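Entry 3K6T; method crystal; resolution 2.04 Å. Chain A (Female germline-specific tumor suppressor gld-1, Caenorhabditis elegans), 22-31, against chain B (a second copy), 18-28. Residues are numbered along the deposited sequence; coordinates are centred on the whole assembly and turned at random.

Chain A 22-31: LFPHMFSNVE
Chain B 18-28: KHLTLFPHMFS

Overlapping stretches of two copies of one protein meet through apolar side chains with no direct hydrogen bond; together they bury 315 Å². Chain A runs as loop, Met A26 N bonding Phe A23 O at 3.2 Å, until Phe A27 (phi/psi -141/61) at the N-cap position, right before a helix; its O accepts Glu A31 N at 2.9 Å. After a helical start, chain B makes a type I turn, Leu B20 to Phe B23, closed by Phe B23 N to Leu B20 O at 2.9 Å; Phe B27 (-126/38) is likewise N-cap. The nearest CA atoms, of Phe A27 and His B19, are 8.8 Å apart, so side chains fill the gap.

CA-to-CB points toward chain B at Phe A23, Phe A27 and Val A30. The Phe A27 ring (chi1 m, chi2 -82°) fits against His B19 (m) and Leu B20 (m, t): its CE1 lies 3.6 Å from His B19 CB and 3.7 Å from Leu B20 CD2, a methyl over one ring face, 4.2 Å from the centroid, in a CH-pi contact. Leu B20 forks between Phe A27 and Val A30 (t), its CD1 3.9 Å from Val A30 CG2. The end of Phe A23 (m, -66°) meets two rings: its counterpart Phe B23 (-24°, between wells; chi2 -84°), CZ to CZ 3.9 Å, planes 21° apart but slid, centroids 5.4 Å apart; and Phe B27 (m, -71°), whose CZ lies 4.3 Å from Phe A23 CE2, at that ring's edge. One water lies 2.7 Å from both Met A26 O, to which it donates, and His B19 ND1.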

# COMPACT_ATOMS: atom_id res chain seq x y z
N LEU A 22 -15.99 2.61 3.56
CA LEU A 22 -16.92 2.05 4.54
C LEU A 22 -16.40 2.19 5.96
O LEU A 22 -17.17 2.13 6.91
CB LEU A 22 -17.14 0.57 4.27
CG LEU A 22 -18.28 0.10 3.35
CD1 LEU A 22 -18.93 1.25 2.62
CD2 LEU A 22 -17.76 -0.96 2.40
N PHE A 23 -15.08 2.35 6.11
CA PHE A 23 -14.43 2.34 7.42
C PHE A 23 -13.64 3.63 7.70
O PHE A 23 -12.41 3.62 7.74
CB PHE A 23 -13.52 1.12 7.55
CG PHE A 23 -14.22 -0.19 7.30
CD1 PHE A 23 -15.21 -0.64 8.17
CD2 PHE A 23 -13.90 -0.97 6.21
CE1 PHE A 23 -15.86 -1.84 7.95
CE2 PHE A 23 -14.54 -2.19 5.98
CZ PHE A 23 -15.52 -2.62 6.86
N PRO A 24 -14.36 4.74 7.90
CA PRO A 24 -13.77 6.07 8.06
C PRO A 24 -12.83 6.16 9.25
O PRO A 24 -13.23 5.81 10.36
CB PRO A 24 -15.00 6.97 8.31
CG PRO A 24 -16.17 6.18 7.81
CD PRO A 24 -15.82 4.76 8.08
N HIS A 25 -11.60 6.60 9.01
CA HIS A 25 -10.61 6.84 10.07
C HIS A 25 -10.22 5.57 10.81
O HIS A 25 -9.76 5.62 11.95
CB HIS A 25 -11.15 7.86 11.08
CG HIS A 25 -11.62 9.13 10.45
ND1 HIS A 25 -10.77 10.02 9.84
CD2 HIS A 25 -12.87 9.65 10.33
CE1 HIS A 25 -11.46 11.04 9.37
NE2 HIS A 25 -12.74 10.84 9.65
N MET A 26 -10.41 4.42 10.16
CA MET A 26 -10.12 3.16 10.83
C MET A 26 -8.87 2.49 10.26
O MET A 26 -8.30 1.59 10.87
CB MET A 26 -11.33 2.24 10.74
CG MET A 26 -12.50 2.73 11.59
SD MET A 26 -14.07 1.96 11.18
CE MET A 26 -13.77 0.31 11.79
N PHE A 27 -8.44 2.97 9.10
CA PHE A 27 -7.30 2.37 8.41
C PHE A 27 -6.41 3.42 7.78
O PHE A 27 -6.21 3.42 6.58
CB PHE A 27 -7.79 1.41 7.33
CG PHE A 27 -8.55 0.24 7.87
CD1 PHE A 27 -7.87 -0.87 8.36
CD2 PHE A 27 -9.94 0.24 7.90
CE1 PHE A 27 -8.56 -1.95 8.86
CE2 PHE A 27 -10.63 -0.84 8.40
CZ PHE A 27 -9.95 -1.93 8.89
N SER A 28 -5.85 4.30 8.61
CA SER A 28 -5.10 5.44 8.09
C SER A 28 -3.82 5.08 7.33
O SER A 28 -3.54 5.66 6.29
CB SER A 28 -4.80 6.44 9.21
OG SER A 28 -5.99 7.09 9.63
N ASN A 29 -3.05 4.12 7.84
CA ASN A 29 -1.84 3.72 7.14
C ASN A 29 -2.12 2.92 5.88
O ASN A 29 -1.46 3.10 4.85
CB ASN A 29 -0.89 2.97 8.08
CG ASN A 29 -0.25 3.89 9.09
OD1 ASN A 29 0.51 4.79 8.73
ND2 ASN A 29 -0.57 3.70 10.36
N VAL A 30 -3.11 2.04 5.96
CA VAL A 30 -3.55 1.31 4.78
C VAL A 30 -3.99 2.28 3.69
O VAL A 30 -3.63 2.12 2.52
CB VAL A 30 -4.68 0.32 5.12
CG1 VAL A 30 -5.42 -0.08 3.86
CG2 VAL A 30 -4.12 -0.91 5.83
N GLU A 31 -4.75 3.30 4.07
CA GLU A 31 -5.23 4.27 3.08
C GLU A 31 -4.06 4.99 2.38
O GLU A 31 -4.08 5.18 1.17
CB GLU A 31 -6.19 5.28 3.71
CG GLU A 31 -6.64 6.39 2.75
CD GLU A 31 -7.61 5.89 1.68
OE1 GLU A 31 -8.27 4.85 1.90
OE2 GLU A 31 -7.71 6.55 0.63
N LYS B 18 -4.40 -7.04 11.21
CA LYS B 18 -5.28 -7.87 12.01
C LYS B 18 -6.74 -7.55 11.70
O LYS B 18 -7.57 -8.45 11.58
CB LYS B 18 -4.97 -7.66 13.49
CG LYS B 18 -5.86 -8.41 14.47
CD LYS B 18 -5.54 -7.97 15.90
CE LYS B 18 -6.33 -8.76 16.93
NZ LYS B 18 -5.91 -8.41 18.32
N HIS B 19 -7.06 -6.27 11.57
CA HIS B 19 -8.44 -5.87 11.27
C HIS B 19 -8.89 -6.24 9.86
O HIS B 19 -10.02 -6.70 9.67
CB HIS B 19 -8.63 -4.37 11.53
CG HIS B 19 -8.46 -4.01 12.97
ND1 HIS B 19 -8.01 -2.77 13.38
CD2 HIS B 19 -8.65 -4.73 14.10
CE1 HIS B 19 -7.94 -2.74 14.70
NE2 HIS B 19 -8.32 -3.92 15.16
N LEU B 20 -8.01 -6.05 8.89
CA LEU B 20 -8.29 -6.38 7.50
C LEU B 20 -8.50 -7.86 7.29
O LEU B 20 -9.19 -8.26 6.36
CB LEU B 20 -7.15 -5.92 6.61
CG LEU B 20 -7.11 -4.44 6.28
CD1 LEU B 20 -6.02 -4.21 5.26
CD2 LEU B 20 -8.45 -3.99 5.76
N THR B 21 -7.88 -8.67 8.13
CA THR B 21 -7.96 -10.12 7.98
C THR B 21 -9.39 -10.65 8.14
O THR B 21 -9.67 -11.79 7.80
CB THR B 21 -7.03 -10.88 8.95
OG1 THR B 21 -7.44 -10.63 10.30
CG2 THR B 21 -5.59 -10.44 8.75
N LEU B 22 -10.28 -9.81 8.64
CA LEU B 22 -11.69 -10.20 8.74
C LEU B 22 -12.35 -10.25 7.36
O LEU B 22 -13.36 -10.92 7.17
CB LEU B 22 -12.46 -9.25 9.66
CG LEU B 22 -11.86 -9.05 11.05
CD1 LEU B 22 -12.70 -8.08 11.87
CD2 LEU B 22 -11.72 -10.38 11.78
N PHE B 23 -11.76 -9.55 6.39
CA PHE B 23 -12.28 -9.51 5.03
C PHE B 23 -11.14 -9.75 4.03
O PHE B 23 -10.82 -8.88 3.23
CB PHE B 23 -12.92 -8.15 4.74
CG PHE B 23 -13.39 -7.42 5.96
CD1 PHE B 23 -14.62 -7.69 6.52
CD2 PHE B 23 -12.59 -6.46 6.56
CE1 PHE B 23 -15.06 -7.01 7.65
CE2 PHE B 23 -13.01 -5.78 7.69
CZ PHE B 23 -14.25 -6.06 8.24
N PRO B 24 -10.56 -10.96 4.05
CA PRO B 24 -9.28 -11.23 3.39
C PRO B 24 -9.28 -11.04 1.87
O PRO B 24 -8.34 -10.46 1.32
CB PRO B 24 -9.02 -12.71 3.72
CG PRO B 24 -10.05 -13.09 4.74
CD PRO B 24 -11.21 -12.19 4.52
N HIS B 25 -10.33 -11.52 1.21
CA HIS B 25 -10.37 -11.53 -0.25
C HIS B 25 -10.97 -10.26 -0.83
O HIS B 25 -10.99 -10.08 -2.04
CB HIS B 25 -11.14 -12.75 -0.74
CG HIS B 25 -10.66 -14.02 -0.12
ND1 HIS B 25 -9.56 -14.70 -0.58
CD2 HIS B 25 -11.11 -14.70 0.97
CE1 HIS B 25 -9.36 -15.77 0.17
NE2 HIS B 25 -10.29 -15.79 1.12
N MET B 26 -11.46 -9.40 0.04
CA MET B 26 -11.98 -8.12 -0.40
C MET B 26 -10.87 -7.09 -0.49
O MET B 26 -10.96 -6.11 -1.23
CB MET B 26 -13.04 -7.64 0.58
CG MET B 26 -13.77 -6.42 0.12
SD MET B 26 -15.14 -6.09 1.22
CE MET B 26 -15.74 -7.75 1.49
N PHE B 27 -9.80 -7.30 0.27
CA PHE B 27 -8.71 -6.33 0.34
C PHE B 27 -7.38 -6.98 0.02
O PHE B 27 -6.37 -6.66 0.63
CB PHE B 27 -8.65 -5.71 1.73
CG PHE B 27 -9.84 -4.85 2.06
CD1 PHE B 27 -10.01 -3.63 1.44
CD2 PHE B 27 -10.77 -5.28 2.99
CE1 PHE B 27 -11.10 -2.84 1.74
CE2 PHE B 27 -11.87 -4.49 3.29
CZ PHE B 27 -12.03 -3.27 2.67
N SER B 28 -7.39 -7.90 -0.93
CA SER B 28 -6.23 -8.74 -1.16
C SER B 28 -5.01 -7.92 -1.60
O SER B 28 -3.89 -8.22 -1.19
CB SER B 28 -6.55 -9.84 -2.17
OG SER B 28 -6.82 -9.29 -3.44
O HOH W 1 -7.19 -0.53 12.16